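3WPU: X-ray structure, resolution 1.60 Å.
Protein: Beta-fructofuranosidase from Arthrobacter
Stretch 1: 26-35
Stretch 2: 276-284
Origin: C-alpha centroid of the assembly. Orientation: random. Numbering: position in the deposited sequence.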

# COMPACT_ATOMS: atom_id res chain seq x y z
N ALA A 26 -0.19 5.25 -19.10
CA ALA A 26 -1.62 5.54 -18.96
C ALA A 26 -1.77 6.82 -18.16
O ALA A 26 -0.94 7.10 -17.30
CB ALA A 26 -2.34 4.43 -18.22
N LYS A 27 -2.83 7.56 -18.47
CA LYS A 27 -3.15 8.80 -17.73
C LYS A 27 -4.43 8.64 -16.95
O LYS A 27 -5.46 8.19 -17.48
CB LYS A 27 -3.30 9.96 -18.71
CG LYS A 27 -2.02 10.27 -19.48
CD LYS A 27 -2.20 11.46 -20.38
CE LYS A 27 -0.95 11.77 -21.17
NZ LYS A 27 -0.79 10.79 -22.26
N TRP A 28 -4.39 9.03 -15.67
CA TRP A 28 -5.59 9.28 -14.90
C TRP A 28 -5.90 10.74 -15.17
O TRP A 28 -5.18 11.61 -14.69
CB TRP A 28 -5.33 9.04 -13.41
CG TRP A 28 -6.52 9.20 -12.53
CD1 TRP A 28 -7.83 9.10 -12.89
CD2 TRP A 28 -6.52 9.44 -11.11
NE1 TRP A 28 -8.64 9.31 -11.80
CE2 TRP A 28 -7.85 9.45 -10.69
CE3 TRP A 28 -5.51 9.57 -10.15
CZ2 TRP A 28 -8.21 9.67 -9.37
CZ3 TRP A 28 -5.88 9.82 -8.84
CH2 TRP A 28 -7.20 9.82 -8.47
N THR A 29 -6.89 10.99 -16.01
CA THR A 29 -7.03 12.33 -16.61
C THR A 29 -7.85 13.24 -15.72
O THR A 29 -8.54 12.78 -14.83
CB THR A 29 -7.69 12.30 -17.98
OG1 THR A 29 -9.07 11.91 -17.84
CG2 THR A 29 -6.98 11.31 -18.92
N ARG A 30 -7.86 14.54 -16.03
CA ARG A 30 -8.74 15.48 -15.32
C ARG A 30 -10.22 15.15 -15.58
O ARG A 30 -11.03 15.22 -14.68
CB ARG A 30 -8.42 16.92 -15.69
CG ARG A 30 -7.08 17.37 -15.13
CD ARG A 30 -6.79 18.85 -15.38
NE ARG A 30 -7.77 19.79 -14.83
CZ ARG A 30 -7.73 20.31 -13.61
NH1 ARG A 30 -6.79 19.95 -12.75
NH2 ARG A 30 -8.66 21.18 -13.24
N ALA A 31 -10.55 14.74 -16.81
CA ALA A 31 -11.90 14.33 -17.16
C ALA A 31 -12.32 13.13 -16.30
O ALA A 31 -13.44 13.10 -15.78
CB ALA A 31 -11.98 13.99 -18.64
N ASP A 32 -11.41 12.18 -16.13
CA ASP A 32 -11.64 10.99 -15.29
C ASP A 32 -11.89 11.45 -13.84
O ASP A 32 -12.88 11.10 -13.22
CB ASP A 32 -10.43 10.03 -15.34
CG ASP A 32 -10.25 9.32 -16.71
OD1 ASP A 32 -11.21 9.23 -17.50
OD2 ASP A 32 -9.12 8.82 -16.93
N ALA A 33 -10.97 12.24 -13.32
CA ALA A 33 -11.02 12.65 -11.94
C ALA A 33 -12.27 13.49 -11.64
O ALA A 33 -12.79 13.47 -10.50
CB ALA A 33 -9.74 13.40 -11.56
N ARG A 34 -12.80 14.19 -12.64
CA ARG A 34 -14.01 15.00 -12.41
C ARG A 34 -15.26 14.15 -12.24
O ARG A 34 -16.26 14.61 -11.71
CB ARG A 34 -14.18 16.10 -13.48
CG ARG A 34 -13.14 17.19 -13.33
CD ARG A 34 -13.19 18.25 -14.43
NE ARG A 34 -14.45 18.99 -14.47
CZ ARG A 34 -14.84 19.77 -15.48
NH1 ARG A 34 -14.11 19.91 -16.58
NH2 ARG A 34 -16.02 20.40 -15.40
N GLN A 35 -15.19 12.88 -12.61
CA GLN A 35 -16.29 11.96 -12.31
C GLN A 35 -16.54 11.84 -10.80
O GLN A 35 -17.66 11.61 -10.38
CB GLN A 35 -16.02 10.58 -12.88
CG GLN A 35 -15.74 10.51 -14.38
CD GLN A 35 -16.72 11.32 -15.20
OE1 GLN A 35 -17.91 11.02 -15.26
NE2 GLN A 35 -16.21 12.33 -15.86
N CYS A 276 0.98 20.53 -18.55
CA CYS A 276 0.08 19.47 -18.92
C CYS A 276 -0.30 19.63 -20.38
O CYS A 276 -0.11 20.70 -20.97
CB CYS A 276 -1.10 19.44 -17.95
SG CYS A 276 -0.54 18.84 -16.33
N ASN A 277 -0.74 18.55 -21.00
CA ASN A 277 -1.17 18.60 -22.39
C ASN A 277 -2.61 18.12 -22.52
O ASN A 277 -3.26 17.82 -21.52
CB ASN A 277 -0.20 17.81 -23.27
CG ASN A 277 -0.17 16.33 -22.94
OD1 ASN A 277 -1.13 15.75 -22.41
ND2 ASN A 277 0.95 15.70 -23.24
N GLU A 278 -3.11 18.05 -23.76
CA GLU A 278 -4.51 17.66 -23.99
C GLU A 278 -4.82 16.27 -23.43
O GLU A 278 -5.92 16.04 -22.94
CB GLU A 278 -4.85 17.69 -25.49
CG GLU A 278 -5.10 19.09 -25.99
CD GLU A 278 -5.49 19.13 -27.47
OE1 GLU A 278 -5.56 20.25 -28.01
OE2 GLU A 278 -5.72 18.06 -28.07
N ALA A 279 -3.86 15.36 -23.53
CA ALA A 279 -4.07 13.99 -23.08
C ALA A 279 -4.18 13.89 -21.55
O ALA A 279 -4.94 13.07 -21.05
CB ALA A 279 -2.97 13.08 -23.59
N ASP A 280 -3.45 14.73 -20.83
CA ASP A 280 -3.59 14.82 -19.37
C ASP A 280 -4.98 15.34 -19.00
O ASP A 280 -5.59 14.85 -18.03
CB ASP A 280 -2.57 15.78 -18.76
CG ASP A 280 -1.14 15.38 -18.99
OD1 ASP A 280 -0.77 14.19 -18.82
OD2 ASP A 280 -0.36 16.29 -19.31
N LEU A 281 -5.48 16.30 -19.76
CA LEU A 281 -6.84 16.82 -19.52
C LEU A 281 -7.90 15.76 -19.85
O LEU A 281 -8.81 15.51 -19.07
CB LEU A 281 -7.08 18.12 -20.28
CG LEU A 281 -6.68 19.38 -19.53
CD1 LEU A 281 -5.22 19.38 -19.11
CD2 LEU A 281 -6.99 20.58 -20.43
N GLY A 282 -7.72 15.09 -20.99
CA GLY A 282 -8.47 13.88 -21.33
C GLY A 282 -9.92 14.06 -21.78
O GLY A 282 -10.66 13.08 -21.82
N TYR A 283 -10.31 15.27 -22.15
CA TYR A 283 -11.71 15.52 -22.52
C TYR A 283 -11.99 14.94 -23.88
O TYR A 283 -11.14 14.94 -24.76
CB TYR A 283 -12.05 17.02 -22.50
CG TYR A 283 -11.94 17.54 -21.09
CD1 TYR A 283 -12.91 17.20 -20.16
CD2 TYR A 283 -10.82 18.24 -20.67
CE1 TYR A 283 -12.80 17.64 -18.84
CE2 TYR A 283 -10.70 18.68 -19.35
CZ TYR A 283 -11.67 18.35 -18.45
OH TYR A 283 -11.56 18.75 -17.13
N ARG A 284 -13.21 14.46 -24.04
CA ARG A 284 -13.70 14.09 -25.37
C ARG A 284 -13.87 15.36 -26.16
O ARG A 284 -14.30 16.39 -25.62
CB ARG A 284 -15.01 13.33 -25.28
CG ARG A 284 -14.93 12.13 -24.37
CD ARG A 284 -16.18 11.29 -24.41
NE ARG A 284 -16.11 10.22 -23.42
CZ ARG A 284 -16.87 9.13 -23.41
NH1 ARG A 284 -17.74 8.88 -24.40
NH2 ARG A 284 -16.73 8.24 -22.43
O HOH W 1 1.47 12.66 -23.02

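The two stretches, about 250 residues apart in sequence, meet where the start of one helix faces the end of another. The helix that begins at Arg30 offers its first amide groups to the last carbonyls of the short helix 278-281. Arg30 N donates to Asp280 O (3.0 Å) and Ala31 N to Leu281 O (3.0 Å). Amides in the first turn of a helix have no carbonyl partner within it, and carbonyls in the last turn have no amide, so each end supplies what the other lacks. Thr29 CA also lies 3.2 Å from Asp280 O, a CA-H...O contact beside the first of these bonds.

Both helices are capped by a side chain in the p rotamer. With chi1 at 68°, Thr29 turns OG1 back to accept from Asp32 N (2.9 Å), while Asp32, in the m rotamer, returns the bond through OD2 to Thr29 N (3.2 Å). Asn277 (chi1 64°) and Asp280 (chi1 -61°) repeat the reciprocal pattern: Asp280 N donates to Asn277 OD1 (3.0 Å), and Asn277 N to Asp280 OD2 (2.8 Å). The Thr29 rotamer also leaves CG2 against the second stretch, 3.4 Å from Ala279 O.

Gly282 ends the short helix with a positive phi of 76°, a conformation that favours glycine. Packing adds a second constraint: an ideal CB here would fall 2.4 Å from Thr29 CB, a clash. The bare CA instead allows Thr29 CB to approach to 3.8 Å.

Lys27 leaves its CA toward the second stretch and runs m, t, t before bending at chi4 (75°, p). Its extended methylenes lie along the helix, with CD 3.2 Å from Ala279 O and CE 3.4 Å from both Ala279 CB and Asp280 OD1. The terminal amine reaches a water that bridges the stretches, accepting a weak bond from Lys27 NZ (3.0 Å) and another from Asn277 ND2 (3.1 Å).

Beyond the glycine, Tyr283 (chi1 -65°, m) brings its ring back to the first stretch although its CA-to-CB bond points sideways. Ala31 CB packs 3.7 Å from Tyr283 CD1, its small methyl group making an apolar contact with the ring. Arg34, one helical turn later, follows m, t, p and places its guanidinium edge at the phenol, where Arg34 NH1 donates to Tyr283 OH (2.9 Å, 167° at the hydrogen). Arg30 shares the m, t, p sequence; its CD passes 4.1 Å from Leu281 CD1, and its guanidinium is hydrogen-bonded elsewhere in the structure.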